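Local coordinates for alcohol dehydrogenase (Escherichia coli, PDB 5VM2), which probably oxidises alcohol groups of a still unidentified substrate with NAD or NADP as acceptor, as in other zinc-containing alcohol dehydrogenases, at residues M1-K5 against I16-P22; I89-P94 against L129-F135; A160-V166 against D239-E243; P50-P54 against Q118-R122; Y137-M143 against I301-S305. All coordinates share one frame; numbering follows the deposited sequence.

Contact 1: residues M1-K5 against I16-P22; sequences MKNSK and IISAEIP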
# COMPACT_ATOMS: atom_id res chain seq x y z
N MET A 1 5.70 29.87 -2.02
CA MET A 1 6.71 30.71 -1.38
C MET A 1 7.00 30.23 0.04
O MET A 1 8.10 30.40 0.56
CB MET A 1 6.25 32.17 -1.36
CG MET A 1 7.22 33.13 -0.68
SD MET A 1 6.44 34.68 -0.21
CE MET A 1 7.78 35.46 0.70
N LYS A 2 5.98 29.62 0.65
CA LYS A 2 6.08 29.09 2.00
C LYS A 2 5.63 27.63 2.02
O LYS A 2 4.97 27.16 1.10
CB LYS A 2 5.23 29.92 2.97
CG LYS A 2 5.19 29.37 4.38
CD LYS A 2 3.77 29.33 4.92
CE LYS A 2 3.73 28.88 6.37
NZ LYS A 2 2.54 28.04 6.66
N ASN A 3 6.00 26.94 3.08
CA ASN A 3 5.67 25.53 3.27
C ASN A 3 5.01 25.33 4.63
O ASN A 3 5.02 26.20 5.50
CB ASN A 3 6.93 24.67 3.14
CG ASN A 3 6.62 23.21 2.90
OD1 ASN A 3 5.51 22.85 2.52
ND2 ASN A 3 7.61 22.35 3.11
N SER A 4 4.41 24.15 4.79
CA SER A 4 3.89 23.70 6.07
C SER A 4 3.87 22.18 6.07
O SER A 4 3.97 21.55 5.02
CB SER A 4 2.49 24.27 6.35
OG SER A 4 1.50 23.58 5.60
N LYS A 5 3.76 21.60 7.26
CA LYS A 5 3.63 20.15 7.39
C LYS A 5 2.60 19.83 8.45
O LYS A 5 2.44 20.57 9.43
CB LYS A 5 4.95 19.46 7.77
CG LYS A 5 6.22 20.11 7.27
CD LYS A 5 7.46 19.49 7.91
CE LYS A 5 7.63 19.91 9.37
NZ LYS A 5 8.94 19.50 9.94
N ILE A 16 -0.98 21.49 11.84
CA ILE A 16 -0.18 21.96 10.72
C ILE A 16 0.68 23.11 11.22
O ILE A 16 0.16 24.14 11.68
CB ILE A 16 -1.07 22.39 9.55
CG1 ILE A 16 -1.95 21.22 9.09
CG2 ILE A 16 -0.23 22.95 8.40
CD1 ILE A 16 -2.99 21.61 8.07
N ILE A 17 2.00 22.95 11.14
CA ILE A 17 2.93 23.98 11.58
C ILE A 17 3.72 24.46 10.37
O ILE A 17 3.76 23.82 9.32
CB ILE A 17 3.88 23.48 12.68
CG1 ILE A 17 4.67 22.25 12.19
CG2 ILE A 17 3.10 23.15 13.94
CD1 ILE A 17 5.55 21.63 13.26
N SER A 18 4.35 25.62 10.53
CA SER A 18 5.16 26.16 9.45
C SER A 18 6.38 25.29 9.20
O SER A 18 6.85 24.56 10.08
CB SER A 18 5.59 27.60 9.76
OG SER A 18 5.91 28.29 8.56
N ALA A 19 6.89 25.36 7.98
CA ALA A 19 8.09 24.62 7.60
C ALA A 19 8.76 25.36 6.46
O ALA A 19 8.12 26.08 5.70
CB ALA A 19 7.76 23.19 7.18
N GLU A 20 10.07 25.17 6.35
CA GLU A 20 10.82 25.78 5.27
C GLU A 20 10.70 24.94 4.01
O GLU A 20 10.50 23.72 4.07
CB GLU A 20 12.29 25.96 5.66
CG GLU A 20 12.51 27.00 6.74
CD GLU A 20 13.60 27.98 6.39
OE1 GLU A 20 14.08 27.94 5.24
OE2 GLU A 20 13.98 28.79 7.27
N ILE A 21 10.82 25.59 2.86
CA ILE A 21 10.79 24.88 1.59
C ILE A 21 12.13 24.18 1.41
O ILE A 21 13.18 24.85 1.41
CB ILE A 21 10.48 25.83 0.42
CG1 ILE A 21 9.11 26.48 0.61
CG2 ILE A 21 10.53 25.07 -0.90
CD1 ILE A 21 8.57 27.15 -0.64
N PRO A 22 12.15 22.86 1.28
CA PRO A 22 13.43 22.16 1.16
C PRO A 22 14.14 22.52 -0.13
O PRO A 22 13.52 22.91 -1.13
CB PRO A 22 13.03 20.68 1.18
CG PRO A 22 11.59 20.64 1.59
CD PRO A 22 11.00 21.95 1.16
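K5 and I17 form a hydrogen-bonded pair in the antiparallel beta hairpin of strands 3-10 and 13-19 at the surface of the chain. Both their backbone groups are satisfied: K5 N gives its proton to I17 O at 3.0 Å, and I17 N returns one to K5 O. K5 O also receives a CA-H...O contact from I16. The hairpin is less regular toward the N-terminus. A19 N still reaches N3 O at 3.2 Å, but the reverse bond from N3 N to A19 O is weak.

Asparagine suits position 3 because its amide can donate to two backbone carbonyls. With CG anti to the backbone N (chi1 -162°), ND2 makes a weak though straight bond to E20 O and another bond to Y128 O. The S4 hydroxyl is bonded to Y321 OH, with the methyl CG2 of I16 at its flank. The long K5 chain lays its aliphatic part over A19 while NZ forms a salt bridge with E60; even against a side chain as small as that of A19 the contact is tight, K5 CG lying 3.4 Å from A19 CB.

Contact 2: residues I89-P94 against L129-F135; sequences IEPGVP and LCHPESF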
# COMPACT_ATOMS: atom_id res chain seq x y z
N ILE A 89 6.07 9.33 -6.25
CA ILE A 89 7.33 8.93 -5.64
C ILE A 89 7.17 7.54 -5.05
O ILE A 89 6.11 7.19 -4.50
CB ILE A 89 7.79 9.94 -4.57
CG1 ILE A 89 6.82 9.99 -3.39
CG2 ILE A 89 7.98 11.34 -5.17
CD1 ILE A 89 7.47 10.44 -2.11
N GLU A 90 8.20 6.72 -5.20
CA GLU A 90 8.32 5.48 -4.46
C GLU A 90 8.95 5.81 -3.11
O GLU A 90 10.11 6.25 -3.08
CB GLU A 90 9.16 4.47 -5.22
CG GLU A 90 9.23 3.10 -4.57
CD GLU A 90 9.94 2.06 -5.43
OE1 GLU A 90 10.08 2.28 -6.65
OE2 GLU A 90 10.35 1.02 -4.87
N PRO A 91 8.24 5.65 -2.00
CA PRO A 91 8.67 6.27 -0.74
C PRO A 91 9.78 5.52 -0.00
O PRO A 91 10.22 6.01 1.05
CB PRO A 91 7.38 6.29 0.10
CG PRO A 91 6.60 5.13 -0.41
CD PRO A 91 6.91 5.03 -1.88
N GLY A 92 10.24 4.38 -0.50
CA GLY A 92 11.35 3.70 0.14
C GLY A 92 12.63 3.78 -0.66
O GLY A 92 12.73 3.18 -1.73
N VAL A 93 13.61 4.53 -0.15
CA VAL A 93 14.88 4.73 -0.84
C VAL A 93 15.92 3.83 -0.18
O VAL A 93 16.34 4.11 0.95
CB VAL A 93 15.32 6.20 -0.79
CG1 VAL A 93 16.66 6.38 -1.49
CG2 VAL A 93 14.24 7.10 -1.39
N PRO A 94 16.37 2.77 -0.84
CA PRO A 94 17.28 1.81 -0.21
C PRO A 94 18.72 2.30 -0.29
O PRO A 94 19.03 3.29 -0.95
CB PRO A 94 17.07 0.55 -1.04
CG PRO A 94 16.88 1.10 -2.43
CD PRO A 94 16.14 2.43 -2.26
N LEU A 129 8.18 18.82 -0.88
CA LEU A 129 9.14 17.84 -0.40
C LEU A 129 10.13 17.52 -1.52
O LEU A 129 9.87 17.76 -2.70
CB LEU A 129 8.46 16.56 0.11
CG LEU A 129 7.64 15.66 -0.82
CD1 LEU A 129 8.52 14.69 -1.62
CD2 LEU A 129 6.62 14.87 -0.02
N CYS A 130 11.27 16.96 -1.12
CA CYS A 130 12.32 16.56 -2.05
C CYS A 130 12.44 15.04 -2.06
O CYS A 130 12.27 14.39 -1.02
CB CYS A 130 13.66 17.19 -1.67
SG CYS A 130 13.67 18.98 -1.82
N HIS A 131 12.73 14.48 -3.23
CA HIS A 131 12.85 13.04 -3.37
C HIS A 131 13.92 12.74 -4.40
O HIS A 131 14.06 13.50 -5.37
CB HIS A 131 11.53 12.39 -3.79
CG HIS A 131 11.41 10.95 -3.38
ND1 HIS A 131 11.51 10.54 -2.07
CD2 HIS A 131 11.22 9.83 -4.11
CE1 HIS A 131 11.38 9.23 -2.01
NE2 HIS A 131 11.20 8.77 -3.24
N PRO A 132 14.69 11.67 -4.23
CA PRO A 132 15.67 11.29 -5.25
C PRO A 132 15.00 11.01 -6.58
O PRO A 132 13.95 10.35 -6.64
CB PRO A 132 16.33 10.03 -4.67
CG PRO A 132 16.01 10.04 -3.22
CD PRO A 132 14.69 10.73 -3.09
N GLU A 133 15.60 11.52 -7.65
CA GLU A 133 15.10 11.28 -9.00
C GLU A 133 14.97 9.79 -9.29
O GLU A 133 14.09 9.37 -10.05
CB GLU A 133 16.01 11.97 -10.01
CG GLU A 133 16.21 11.24 -11.33
CD GLU A 133 17.46 11.70 -12.06
OE1 GLU A 133 18.47 12.01 -11.39
OE2 GLU A 133 17.43 11.77 -13.31
N SER A 134 15.83 8.96 -8.68
CA SER A 134 15.83 7.53 -8.97
C SER A 134 14.57 6.83 -8.47
O SER A 134 14.25 5.74 -8.97
CB SER A 134 17.07 6.87 -8.38
OG SER A 134 17.24 7.21 -7.01
N PHE A 135 13.85 7.40 -7.51
CA PHE A 135 12.61 6.80 -7.02
C PHE A 135 11.43 7.74 -7.21
O PHE A 135 10.48 7.75 -6.41
CB PHE A 135 12.79 6.34 -5.58
CG PHE A 135 13.70 5.15 -5.48
CD1 PHE A 135 15.08 5.32 -5.42
CD2 PHE A 135 13.18 3.86 -5.53
CE1 PHE A 135 15.92 4.22 -5.37
CE2 PHE A 135 14.02 2.76 -5.48
CZ PHE A 135 15.40 2.94 -5.41
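The catalytic domain of a zinc-containing alcohol dehydrogenase has a GroES-like fold, and here the chain leaving strand 86-89 meets the end of strand 128-132, through the side chains of I89 and H131. I89 lies over one face of the imidazole, its CD1 4.0 Å from the ring centroid and almost on the ring normal. Placing CG1 between the backbone N and the carbonyl carbon (chi1 65°) carries CD1 over the ring. The neighbouring P132 CD covers part of the opposite face, so aliphatic groups lie on both faces of the imidazole. Histidine adds what a purely apolar ring could not: NE2 donates to E90 O at 2.8 Å, although the donor stands above the carbonyl plane.

A second bond, E90 N to F135 O at 2.8 Å, ties the same residue to the turn after the strand. The F135 ring presents its edge to the E90 carboxylate, the two planes 82° apart; E90 OE1 itself bonds Y137 OH, and OE2 bonds Y106 OH. At the far end of the ring F135 CZ comes within 3.3 Å of P94 CD, while V93 CG2 touches P132 CG at 3.9 Å. P94 directly precedes C95, the first of four cysteines binding zinc, so the contact lies where the GroES-like fold passes into the Cys4 zinc lobe, a feature of this dehydrogenase family.

Contact 3: residues A160-V166 against D239-E243; sequences AAMLADV and DIVFE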
# COMPACT_ATOMS: atom_id res chain seq x y z
N ALA A 160 2.89 -8.57 -4.33
CA ALA A 160 2.40 -9.83 -3.78
C ALA A 160 2.07 -10.82 -4.90
O ALA A 160 2.51 -11.98 -4.87
CB ALA A 160 1.17 -9.58 -2.90
N ALA A 161 1.30 -10.37 -5.89
CA ALA A 161 0.92 -11.26 -6.98
C ALA A 161 2.14 -11.74 -7.76
O ALA A 161 2.20 -12.91 -8.17
CB ALA A 161 -0.07 -10.56 -7.92
N MET A 162 3.11 -10.85 -7.99
CA MET A 162 4.31 -11.23 -8.72
C MET A 162 5.15 -12.22 -7.92
O MET A 162 5.63 -13.22 -8.45
CB MET A 162 5.13 -9.99 -9.07
CG MET A 162 4.46 -9.06 -10.07
SD MET A 162 4.91 -9.51 -11.74
CE MET A 162 4.58 -7.97 -12.59
N LEU A 163 5.33 -11.93 -6.62
CA LEU A 163 6.04 -12.86 -5.75
C LEU A 163 5.37 -14.23 -5.74
O LEU A 163 6.05 -15.26 -5.70
CB LEU A 163 6.10 -12.30 -4.33
CG LEU A 163 7.35 -11.53 -3.90
CD1 LEU A 163 7.41 -11.45 -2.38
CD2 LEU A 163 8.60 -12.19 -4.45
N ALA A 164 4.04 -14.25 -5.77
CA ALA A 164 3.29 -15.49 -5.72
C ALA A 164 3.29 -16.24 -7.04
O ALA A 164 2.81 -17.38 -7.07
CB ALA A 164 1.85 -15.22 -5.27
N ASP A 165 3.80 -15.64 -8.11
CA ASP A 165 3.78 -16.24 -9.45
C ASP A 165 2.35 -16.54 -9.89
O ASP A 165 2.04 -17.64 -10.37
CB ASP A 165 4.66 -17.49 -9.51
CG ASP A 165 4.97 -17.93 -10.92
OD1 ASP A 165 4.95 -17.07 -11.83
OD2 ASP A 165 5.23 -19.13 -11.13
N VAL A 166 1.46 -15.56 -9.71
CA VAL A 166 0.09 -15.69 -10.20
C VAL A 166 0.11 -15.90 -11.71
O VAL A 166 0.86 -15.23 -12.44
CB VAL A 166 -0.74 -14.46 -9.81
CG1 VAL A 166 -2.10 -14.49 -10.51
CG2 VAL A 166 -0.91 -14.40 -8.30
N ASP A 239 -4.63 -22.69 -5.14
CA ASP A 239 -3.21 -22.63 -5.47
C ASP A 239 -2.49 -21.58 -4.62
O ASP A 239 -1.36 -21.81 -4.15
CB ASP A 239 -3.02 -22.30 -6.95
CG ASP A 239 -3.51 -23.40 -7.86
OD1 ASP A 239 -4.74 -23.47 -8.09
OD2 ASP A 239 -2.67 -24.18 -8.34
N ILE A 240 -3.11 -20.43 -4.43
CA ILE A 240 -2.50 -19.32 -3.69
C ILE A 240 -3.57 -18.73 -2.78
O ILE A 240 -4.68 -18.47 -3.23
CB ILE A 240 -1.95 -18.23 -4.62
CG1 ILE A 240 -0.95 -18.81 -5.63
CG2 ILE A 240 -1.31 -17.12 -3.81
CD1 ILE A 240 -0.79 -17.96 -6.89
N VAL A 241 -3.23 -18.54 -1.51
CA VAL A 241 -4.09 -17.81 -0.58
C VAL A 241 -3.33 -16.56 -0.16
O VAL A 241 -2.21 -16.65 0.36
CB VAL A 241 -4.47 -18.65 0.64
CG1 VAL A 241 -5.42 -17.85 1.54
CG2 VAL A 241 -5.12 -19.96 0.22
N PHE A 242 -3.94 -15.40 -0.39
CA PHE A 242 -3.40 -14.14 0.07
C PHE A 242 -4.10 -13.75 1.36
O PHE A 242 -5.34 -13.72 1.42
CB PHE A 242 -3.59 -13.04 -0.97
CG PHE A 242 -2.80 -13.24 -2.23
CD1 PHE A 242 -3.35 -13.94 -3.29
CD2 PHE A 242 -1.52 -12.74 -2.34
CE1 PHE A 242 -2.63 -14.13 -4.47
CE2 PHE A 242 -0.79 -12.93 -3.51
CZ PHE A 242 -1.35 -13.62 -4.57
N GLU A 243 -3.32 -13.45 2.39
CA GLU A 243 -3.84 -12.86 3.62
C GLU A 243 -3.50 -11.38 3.61
O GLU A 243 -2.33 -11.00 3.59
CB GLU A 243 -3.24 -13.56 4.85
CG GLU A 243 -4.04 -13.36 6.12
CD GLU A 243 -3.88 -11.96 6.69
OE1 GLU A 243 -4.88 -11.41 7.19
OE2 GLU A 243 -2.76 -11.42 6.63
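A160 O takes the proton of A164 N at 2.9 Å in the last turn of helix 145-163, and the same oxygen meets the edge of the F242 ring, 3.7 Å from CE2 and near the ring plane. It has this one helical bond, and the approach of the ring edge is at most weakly favourable. The helix then closes in a Schellman motif, in which D165 adopts positive phi while V166 N reaches back to A161 O at 3.2 Å and D165 N to M162 O. After this turn V166 CG2 reaches the strand side chains.

Across the contact the packing is apolar. Alanines at 160 and 164 keep the helix surface low enough for the broad phenyl ring of F242 to approach. A chi1 of -66°, with CG anti to the carbonyl carbon, carries that ring to the alanines. A164 CB touches F242 CZ at 3.6 Å, and V166 CG2 comes to the ring edge at 3.8 Å from CZ. V166 CG2 also meets I240 CD1 obliquely at 3.8 Å. Branched I240 thus packs with CG2 on A164 and CD1 on V166, where the chain leaves the helix. A164 O finds its polar partner in K263 NZ, on the neighbouring strand 262-267. M265 and I172 extend the apolar layer to both adjacent strands. Helices packed on a parallel six-stranded sheet of order 3-2-1-4-5-6 are the mark of the Rossmann fold, here the probable nucleotide-binding domain.

Contact 4: residues P50-P54 against Q118-R122; sequences PFIPP and QPNYR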
# COMPACT_ATOMS: atom_id res chain seq x y z
N PRO A 50 5.07 6.39 16.00
CA PRO A 50 5.91 5.36 15.38
C PRO A 50 6.45 4.40 16.43
O PRO A 50 6.68 4.77 17.58
CB PRO A 50 7.03 6.15 14.71
CG PRO A 50 7.12 7.40 15.52
CD PRO A 50 5.72 7.71 15.98
N PHE A 51 6.63 3.14 16.01
CA PHE A 51 6.95 2.23 17.10
C PHE A 51 8.37 2.42 17.62
O PHE A 51 8.62 2.29 18.82
CB PHE A 51 6.75 0.78 16.66
CG PHE A 51 5.52 0.14 17.24
CD1 PHE A 51 5.59 -0.53 18.45
CD2 PHE A 51 4.31 0.20 16.58
CE1 PHE A 51 4.47 -1.13 18.99
CE2 PHE A 51 3.18 -0.39 17.12
CZ PHE A 51 3.26 -1.06 18.33
N ILE A 52 9.29 3.05 16.89
CA ILE A 52 10.55 3.52 17.45
C ILE A 52 10.35 4.98 17.84
O ILE A 52 10.11 5.82 16.95
CB ILE A 52 11.70 3.37 16.46
CG1 ILE A 52 11.96 1.88 16.18
CG2 ILE A 52 12.95 4.05 17.00
CD1 ILE A 52 13.34 1.57 15.66
N PRO A 53 10.43 5.33 19.12
CA PRO A 53 10.32 6.74 19.52
C PRO A 53 11.39 7.56 18.82
O PRO A 53 12.51 7.07 18.58
CB PRO A 53 10.55 6.70 21.03
CG PRO A 53 10.17 5.32 21.44
CD PRO A 53 10.55 4.44 20.28
N PRO A 54 11.09 8.80 18.46
CA PRO A 54 12.13 9.66 17.89
C PRO A 54 13.26 9.86 18.89
O PRO A 54 13.04 10.08 20.08
CB PRO A 54 11.39 10.98 17.61
CG PRO A 54 9.95 10.60 17.53
CD PRO A 54 9.77 9.46 18.48
N GLN A 118 11.30 5.77 10.85
CA GLN A 118 12.34 5.75 11.90
C GLN A 118 13.46 6.81 12.05
O GLN A 118 13.69 7.27 13.17
CB GLN A 118 12.99 4.36 11.94
CG GLN A 118 14.19 4.26 12.87
CD GLN A 118 15.50 4.43 12.13
OE1 GLN A 118 15.62 4.09 10.96
NE2 GLN A 118 16.50 4.97 12.83
N PRO A 119 14.30 6.95 11.01
CA PRO A 119 15.33 7.93 11.37
C PRO A 119 14.88 9.37 11.22
O PRO A 119 15.24 10.24 12.02
CB PRO A 119 16.48 7.61 10.41
CG PRO A 119 15.92 6.63 9.40
CD PRO A 119 14.45 6.53 9.60
N ASN A 120 14.07 9.63 10.20
CA ASN A 120 13.83 11.02 9.83
C ASN A 120 12.38 11.46 9.99
O ASN A 120 12.13 12.61 10.34
CB ASN A 120 14.27 11.23 8.38
CG ASN A 120 15.64 10.62 8.09
OD1 ASN A 120 16.56 10.75 8.89
ND2 ASN A 120 15.75 9.92 6.96
N TYR A 121 11.40 10.56 9.91
CA TYR A 121 9.99 10.88 10.14
C TYR A 121 9.49 11.99 9.21
O TYR A 121 8.63 12.79 9.59
CB TYR A 121 9.73 11.27 11.60
CG TYR A 121 10.28 10.29 12.62
CD1 TYR A 121 11.44 10.57 13.32
CD2 TYR A 121 9.62 9.09 12.88
CE1 TYR A 121 11.95 9.68 14.25
CE2 TYR A 121 10.12 8.19 13.81
CZ TYR A 121 11.28 8.49 14.49
OH TYR A 121 11.78 7.60 15.42
N ARG A 122 10.03 12.04 7.99
CA ARG A 122 9.56 12.98 6.99
C ARG A 122 8.21 12.52 6.45
O ARG A 122 8.12 11.44 5.85
CB ARG A 122 10.56 13.10 5.85
CG ARG A 122 11.93 13.63 6.20
CD ARG A 122 12.91 13.41 5.04
NE ARG A 122 12.39 13.91 3.76
CZ ARG A 122 11.83 13.15 2.82
NH1 ARG A 122 11.70 11.84 3.01
NH2 ARG A 122 11.38 13.70 1.70
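Y121 lays one face of its ring against P54, whose CG is 4.2 Å from the ring centroid in a CH-pi contact. The pyrrolidine sits toward the rim of the ring, and P54 CB touches Y121 CE1 at 3.6 Å. The backbone carbon of Q118 lies near the rim of the opposite face, so Y121 is covered both by the other loop and by its own. P50 crosses the tyrosine at about a right angle, its CG 3.5 Å from Y121 CE2.

Prolines suit this place because their rigid rings offer C-H groups to an aromatic surface and themselves carry no N-H to satisfy. Tyrosine adds a polar end: its OH lies 2.9 Å from I52 O, close to the ring plane, and P53 O is also near, 3.3 Å from the same hydroxyl. With CG anti to the carbonyl carbon (chi1 -51°), the tyrosine ring is directed across to the prolines. At the exposed margin I52 CD1 rests obliquely on Q118 CG at 4.0 Å, the aliphatic part of the glutamine serving as its partner.

Q59 touches both P54 and Y121, and the backbone of Y121 is bonded to G62. The contact therefore joins two irregular loops of the GroES-like domain, one running from helix 41-48 to strand 67-74, the other from strand 113-114 to strand 128-132.

Contact 5: residues Y137-M143 against I301-S305; sequences YKLPDNM and IEAIS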
# COMPACT_ATOMS: atom_id res chain seq x y z
N TYR A 137 8.72 8.94 -10.46
CA TYR A 137 8.21 8.38 -11.70
C TYR A 137 7.21 9.34 -12.33
O TYR A 137 6.27 9.79 -11.66
CB TYR A 137 7.55 7.01 -11.46
CG TYR A 137 8.47 6.02 -10.79
CD1 TYR A 137 8.63 6.02 -9.41
CD2 TYR A 137 9.19 5.09 -11.53
CE1 TYR A 137 9.47 5.12 -8.78
CE2 TYR A 137 10.03 4.18 -10.91
CZ TYR A 137 10.17 4.21 -9.54
OH TYR A 137 11.01 3.31 -8.91
N LYS A 138 7.40 9.64 -13.60
CA LYS A 138 6.48 10.54 -14.28
C LYS A 138 5.15 9.83 -14.53
O LYS A 138 5.11 8.65 -14.89
CB LYS A 138 7.08 11.01 -15.60
CG LYS A 138 6.06 11.41 -16.64
CD LYS A 138 5.61 12.83 -16.39
CE LYS A 138 5.19 13.54 -17.65
NZ LYS A 138 4.83 14.92 -17.29
N LEU A 139 4.08 10.55 -14.32
CA LEU A 139 2.77 9.97 -14.58
C LEU A 139 2.41 10.12 -16.05
O LEU A 139 2.69 11.16 -16.66
CB LEU A 139 1.71 10.66 -13.72
CG LEU A 139 1.98 10.67 -12.22
CD1 LEU A 139 0.97 11.56 -11.50
CD2 LEU A 139 1.95 9.25 -11.67
N PRO A 140 1.79 9.10 -16.65
CA PRO A 140 1.23 9.27 -18.00
C PRO A 140 0.24 10.43 -18.02
O PRO A 140 -0.34 10.81 -17.00
CB PRO A 140 0.53 7.93 -18.27
CG PRO A 140 1.24 6.95 -17.37
CD PRO A 140 1.62 7.73 -16.15
N ASP A 141 0.05 10.99 -19.21
CA ASP A 141 -0.84 12.14 -19.34
C ASP A 141 -2.26 11.81 -18.90
O ASP A 141 -2.96 12.68 -18.38
CB ASP A 141 -0.83 12.65 -20.78
CG ASP A 141 0.48 13.34 -21.14
OD1 ASP A 141 1.33 13.51 -20.24
OD2 ASP A 141 0.65 13.72 -22.32
N ASN A 142 -2.70 10.57 -19.09
CA ASN A 142 -4.06 10.16 -18.74
C ASN A 142 -4.19 9.69 -17.30
O ASN A 142 -5.21 9.09 -16.95
CB ASN A 142 -4.54 9.07 -19.70
CG ASN A 142 -4.00 7.69 -19.36
OD1 ASN A 142 -2.93 7.55 -18.75
ND2 ASN A 142 -4.73 6.66 -19.76
N MET A 143 -3.19 9.96 -16.46
CA MET A 143 -3.20 9.55 -15.06
C MET A 143 -2.99 10.79 -14.19
O MET A 143 -1.94 11.42 -14.25
CB MET A 143 -2.11 8.51 -14.78
CG MET A 143 -2.13 7.98 -13.37
SD MET A 143 -0.87 6.71 -13.08
CE MET A 143 -1.22 5.60 -14.42
N ILE A 301 2.16 1.46 -12.72
CA ILE A 301 1.73 2.64 -13.46
C ILE A 301 1.17 2.24 -14.82
O ILE A 301 0.12 2.74 -15.24
CB ILE A 301 2.90 3.64 -13.59
CG1 ILE A 301 3.25 4.22 -12.22
CG2 ILE A 301 2.55 4.74 -14.57
CD1 ILE A 301 4.59 4.95 -12.20
N GLU A 302 1.87 1.35 -15.52
CA GLU A 302 1.37 0.80 -16.79
C GLU A 302 -0.04 0.25 -16.62
O GLU A 302 -0.94 0.55 -17.41
CB GLU A 302 2.28 -0.32 -17.29
CG GLU A 302 3.60 0.05 -17.92
CD GLU A 302 4.40 -1.19 -18.29
OE1 GLU A 302 3.80 -2.15 -18.82
OE2 GLU A 302 5.62 -1.22 -18.03
N ALA A 303 -0.23 -0.60 -15.60
CA ALA A 303 -1.51 -1.28 -15.43
C ALA A 303 -2.63 -0.29 -15.16
O ALA A 303 -3.74 -0.44 -15.70
CB ALA A 303 -1.40 -2.30 -14.30
N ILE A 304 -2.37 0.73 -14.34
CA ILE A 304 -3.40 1.72 -14.05
C ILE A 304 -3.68 2.58 -15.28
O ILE A 304 -4.84 2.83 -15.64
CB ILE A 304 -3.00 2.56 -12.83
CG1 ILE A 304 -2.96 1.68 -11.58
CG2 ILE A 304 -3.96 3.73 -12.65
CD1 ILE A 304 -2.12 2.24 -10.45
N SER A 305 -2.62 3.02 -15.96
CA SER A 305 -2.80 3.89 -17.13
C SER A 305 -3.63 3.21 -18.21
O SER A 305 -4.43 3.87 -18.89
CB SER A 305 -1.45 4.30 -17.69
OG SER A 305 -1.63 5.12 -18.84
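M143 pushes its terminal methyl CE against the last turn of helix 297-305, where the contact is most tightly packed. CE lies 3.5 Å from S305 CB and 3.8 Å from I304 CG2, and it also rests over the backbone beside I301 O. The chain is extended through chi1 (-176°) and chi2, then bends at chi3 to turn CE onto the helix; a flexible, unbranched methionine can follow such a surface. I301 extends the packing with two branches: CG2 meets P140 CD at 3.5 Å, and CD1 meets Y137 CB at 3.7 Å.

The outer side is polar and exposed at N142. Its amide uses both ends on one residue: OD1 accepts from S305 OG at 2.8 Å, and ND2 donates to S305 O at 2.9 Å, with that oxygen close to the amide plane. Asparagine suits this edge because it can satisfy a hydroxyl and a helix-end carbonyl together. P140 to M143 form the type I turn that presents N142.

Helix 297-305 packs on helix 145-163, whose V151 touches I301 and I304, and on the turn after strand 136-138; R86 of strand 86-89 holds that turn at M143 O.

Overall arrangement
Contacts 2 and 5 reach the same sheet and join directly through E90 OE1 and Y137 OH, 2.6 Å apart. Contact 1 reaches contact 2 through P22 CB and C130 SG, 3.5 Å apart, and contact 4 reaches it through R122 NH2 and C130 O at 2.9 Å. Contact 2 is thus the hub, and it lies nearest the metals: the side chain of P94 is about 5 Å from zinc and that of P91 about 7 Å from magnesium, which is bound by H65, E66 and E152. Contact 3, in the Rossmann-type part, stands apart, its centre about 42 Å from that of contact 1 and its nearest atoms about 8 Å from contact 5.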